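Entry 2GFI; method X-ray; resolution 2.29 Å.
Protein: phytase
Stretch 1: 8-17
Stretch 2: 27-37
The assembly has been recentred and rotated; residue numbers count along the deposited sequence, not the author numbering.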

# COMPACT_ATOMS: atom_id res chain seq x y z
N GLY A 8 -0.96 9.34 -8.52
CA GLY A 8 -1.24 7.92 -8.65
C GLY A 8 -2.26 7.62 -9.73
O GLY A 8 -2.66 8.50 -10.53
N LEU A 9 -2.71 6.38 -9.73
CA LEU A 9 -3.53 5.86 -10.82
C LEU A 9 -4.95 5.60 -10.36
O LEU A 9 -5.79 5.22 -11.16
CB LEU A 9 -2.91 4.56 -11.36
CG LEU A 9 -1.49 4.71 -11.88
CD1 LEU A 9 -0.84 3.36 -12.18
CD2 LEU A 9 -1.53 5.60 -13.14
N LEU A 10 -5.22 5.83 -9.08
CA LEU A 10 -6.50 5.41 -8.51
C LEU A 10 -7.50 6.57 -8.47
O LEU A 10 -7.20 7.66 -8.00
CB LEU A 10 -6.33 4.81 -7.10
CG LEU A 10 -5.38 3.62 -7.01
CD1 LEU A 10 -5.16 3.25 -5.56
CD2 LEU A 10 -5.89 2.43 -7.83
N LEU A 11 -8.68 6.27 -8.96
CA LEU A 11 -9.81 7.18 -8.98
C LEU A 11 -10.65 7.01 -7.70
O LEU A 11 -11.88 6.84 -7.75
CB LEU A 11 -10.65 6.85 -10.21
CG LEU A 11 -10.45 7.61 -11.53
CD1 LEU A 11 -9.37 8.65 -11.58
CD2 LEU A 11 -10.50 6.70 -12.78
N VAL A 12 -9.96 7.02 -6.57
CA VAL A 12 -10.59 6.91 -5.26
C VAL A 12 -9.59 7.47 -4.26
O VAL A 12 -8.36 7.34 -4.47
CB VAL A 12 -10.90 5.43 -4.91
CG1 VAL A 12 -9.57 4.63 -4.62
CG2 VAL A 12 -11.94 5.33 -3.75
N GLY A 13 -10.07 8.08 -3.19
CA GLY A 13 -9.17 8.51 -2.14
C GLY A 13 -9.21 7.59 -0.93
O GLY A 13 -9.62 6.42 -1.02
N GLN A 14 -8.84 8.15 0.23
CA GLN A 14 -8.63 7.37 1.42
C GLN A 14 -9.92 6.90 2.07
O GLN A 14 -9.89 6.00 2.92
CB GLN A 14 -7.78 8.17 2.40
CG GLN A 14 -6.48 8.65 1.81
CD GLN A 14 -5.72 7.52 1.16
OE1 GLN A 14 -5.44 7.57 -0.07
NE2 GLN A 14 -5.40 6.49 1.94
N GLY A 15 -11.04 7.48 1.66
CA GLY A 15 -12.35 7.09 2.15
C GLY A 15 -12.66 5.61 1.98
O GLY A 15 -13.58 5.07 2.63
N ALA A 16 -11.91 4.96 1.09
CA ALA A 16 -12.08 3.54 0.85
C ALA A 16 -11.71 2.71 2.10
O ALA A 16 -12.17 1.56 2.24
CB ALA A 16 -11.20 3.11 -0.36
N TYR A 17 -10.91 3.29 3.00
CA TYR A 17 -10.30 2.57 4.11
C TYR A 17 -10.92 2.87 5.44
O TYR A 17 -10.51 2.28 6.45
CB TYR A 17 -8.83 2.94 4.22
CG TYR A 17 -8.07 2.60 2.99
CD1 TYR A 17 -7.73 1.27 2.69
CD2 TYR A 17 -7.70 3.60 2.08
CE1 TYR A 17 -7.05 0.95 1.56
CE2 TYR A 17 -7.00 3.27 0.91
CZ TYR A 17 -6.67 1.95 0.68
OH TYR A 17 -5.96 1.61 -0.46
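Stretch 2, residues 27-37: SVEQYNIIRFL

Neither stretch is regular over any length. Stretch 1 runs as an open loop through its leucines and tightens into a short 3-10 segment at 14-16; stretch 2 has its own 3-10 segment at 29-31, then passes through Asn32, whose phi/psi of -67/123 is extended, into helical angles at 33-35. The two chains run antiparallel: as stretch 1 advances from Leu10 to Ala16, its nearest partners step back from Asn32, whose CA is 4.4 Å from Leu10 CA, to Val28, whose CA is 7.1 Å from Ala16 CA. They are tied by a single beta bridge between Leu10 and Asn32. Ile33 N donates to Leu9 O at 2.7 Å, almost linearly, and Leu11 N donates to Tyr31 O at 2.8 Å, so the two bonds flank the bridged pair. Asn32 CA lies 3.4 Å from Leu9 O, a CA-H...O contact beside the stronger bond.

Stretch 2 turns on both sides of the bridge. Tyr31 N bonds to Val28 O at 2.9 Å in the turn before it. After it, Asn32 OD1 accepts from Ile34 N at 3.0 Å; a short side-chain amide suits this place, since its oxygen can reach forward to the backbone NH two residues on.

The side chains fill the space around this link, and most are aliphatic, which suits a contact whose leucine and isoleucine part is mostly buried; the end around Val28 is partly exposed. Leu9 points toward stretch 2 and sets CD1 3.7 Å from CD1 of Ile34 and CD2 4.0 Å from CG2 of Ile33. Leu11 leaves its backbone sideways, yet its CD2 lies 3.6 Å from Ile33 CD1 and 3.9 Å from CD2 of Phe36, meeting that ring at its edge. Leu10 also starts sideways, but its end comes nearer, with CD1 4.2 Å from Val28 CG2.

Tyr31 offers a flat surface to Val12, whose CB stands over one ring face, 3.7 Å from the centroid and 24° off the normal, in a CH-pi contact; a beta-branched residue suits the spot because its CB carries a hydrogen and two methyls close to the main chain.

Val28 serves the far end of the interface. Val28 CG1 lies 3.6 Å from Ala16 CB and 4.0 Å from Val12 CG1, and both its methyls approach Tyr17, CG2 at 3.6 Å from OH and CG1 at 4.0 Å from CZ. The single methyl of Ala16 is enough for this close approach. Gly13 and Gly15 take no part in the contact.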

# COMPACT_ATOMS: atom_id res chain seq x y z
N SER A 27 -11.16 -2.70 -1.49
CA SER A 27 -11.03 -2.99 -2.91
C SER A 27 -10.87 -1.69 -3.68
O SER A 27 -11.86 -1.01 -4.01
CB SER A 27 -12.21 -3.81 -3.42
OG SER A 27 -12.28 -5.01 -2.66
N VAL A 28 -9.63 -1.33 -3.96
CA VAL A 28 -9.35 -0.05 -4.61
C VAL A 28 -8.89 -0.24 -6.04
O VAL A 28 -8.96 0.69 -6.82
CB VAL A 28 -8.35 0.80 -3.81
CG1 VAL A 28 -8.98 1.26 -2.49
CG2 VAL A 28 -7.02 0.05 -3.57
N GLU A 29 -8.48 -1.46 -6.39
CA GLU A 29 -7.98 -1.76 -7.76
C GLU A 29 -9.00 -1.53 -8.85
O GLU A 29 -8.63 -1.23 -9.98
CB GLU A 29 -7.41 -3.18 -7.85
CG GLU A 29 -6.09 -3.28 -7.10
CD GLU A 29 -5.59 -4.70 -6.94
OE1 GLU A 29 -6.19 -5.63 -7.54
OE2 GLU A 29 -4.58 -4.87 -6.21
N GLN A 30 -10.29 -1.67 -8.52
CA GLN A 30 -11.37 -1.36 -9.47
C GLN A 30 -11.24 0.09 -9.97
O GLN A 30 -11.77 0.44 -11.02
CB GLN A 30 -12.73 -1.56 -8.80
CG GLN A 30 -12.80 -0.80 -7.49
CD GLN A 30 -14.12 -0.85 -6.78
OE1 GLN A 30 -14.17 -1.20 -5.58
NE2 GLN A 30 -15.19 -0.51 -7.46
N TYR A 31 -10.55 0.94 -9.22
CA TYR A 31 -10.56 2.37 -9.48
C TYR A 31 -9.36 2.83 -10.31
O TYR A 31 -9.17 4.00 -10.53
CB TYR A 31 -10.57 3.15 -8.17
CG TYR A 31 -11.83 3.01 -7.37
CD1 TYR A 31 -13.04 3.51 -7.84
CD2 TYR A 31 -11.81 2.38 -6.11
CE1 TYR A 31 -14.20 3.40 -7.07
CE2 TYR A 31 -12.94 2.28 -5.34
CZ TYR A 31 -14.12 2.79 -5.83
OH TYR A 31 -15.24 2.68 -5.06
N ASN A 32 -8.53 1.90 -10.71
CA ASN A 32 -7.37 2.25 -11.46
C ASN A 32 -7.75 2.81 -12.85
O ASN A 32 -8.43 2.13 -13.62
CB ASN A 32 -6.40 1.06 -11.55
CG ASN A 32 -5.02 1.49 -11.98
OD1 ASN A 32 -4.87 2.09 -13.04
ND2 ASN A 32 -4.01 1.22 -11.15
N ILE A 33 -7.30 4.04 -13.12
CA ILE A 33 -7.56 4.83 -14.33
C ILE A 33 -7.19 4.01 -15.59
O ILE A 33 -7.92 3.99 -16.59
CB ILE A 33 -6.79 6.22 -14.19
CG1 ILE A 33 -7.21 7.33 -15.19
CG2 ILE A 33 -5.32 6.07 -14.31
CD1 ILE A 33 -8.52 7.11 -15.78
N ILE A 34 -6.05 3.30 -15.53
CA ILE A 34 -5.63 2.45 -16.62
C ILE A 34 -6.75 1.54 -17.13
O ILE A 34 -6.87 1.34 -18.35
CB ILE A 34 -4.39 1.64 -16.25
CG1 ILE A 34 -3.25 2.58 -15.90
CG2 ILE A 34 -3.99 0.73 -17.42
CD1 ILE A 34 -2.01 1.88 -15.41
N ARG A 35 -7.55 1.00 -16.22
CA ARG A 35 -8.53 0.01 -16.62
C ARG A 35 -9.64 0.63 -17.46
O ARG A 35 -10.39 -0.10 -18.09
CB ARG A 35 -9.06 -0.84 -15.42
CG ARG A 35 -7.96 -1.79 -14.86
CD ARG A 35 -8.32 -3.29 -14.57
NE ARG A 35 -7.22 -3.97 -13.83
CZ ARG A 35 -6.86 -3.60 -12.57
NH1 ARG A 35 -7.52 -2.58 -11.98
NH2 ARG A 35 -5.88 -4.21 -11.90
N PHE A 36 -9.71 1.97 -17.48
CA PHE A 36 -10.76 2.67 -18.24
C PHE A 36 -10.24 3.33 -19.49
O PHE A 36 -11.03 3.97 -20.23
CB PHE A 36 -11.48 3.68 -17.36
CG PHE A 36 -11.97 3.09 -16.09
CD1 PHE A 36 -12.83 2.00 -16.12
CD2 PHE A 36 -11.52 3.56 -14.88
CE1 PHE A 36 -13.24 1.40 -14.96
CE2 PHE A 36 -11.95 2.97 -13.69
CZ PHE A 36 -12.79 1.88 -13.73
N LEU A 37 -8.93 3.18 -19.73
CA LEU A 37 -8.29 3.90 -20.86
C LEU A 37 -8.07 3.03 -22.08
O LEU A 37 -7.34 3.41 -22.98
CB LEU A 37 -7.02 4.63 -20.43
CG LEU A 37 -7.36 5.77 -19.45
CD1 LEU A 37 -6.09 6.39 -18.86
CD2 LEU A 37 -8.22 6.79 -20.14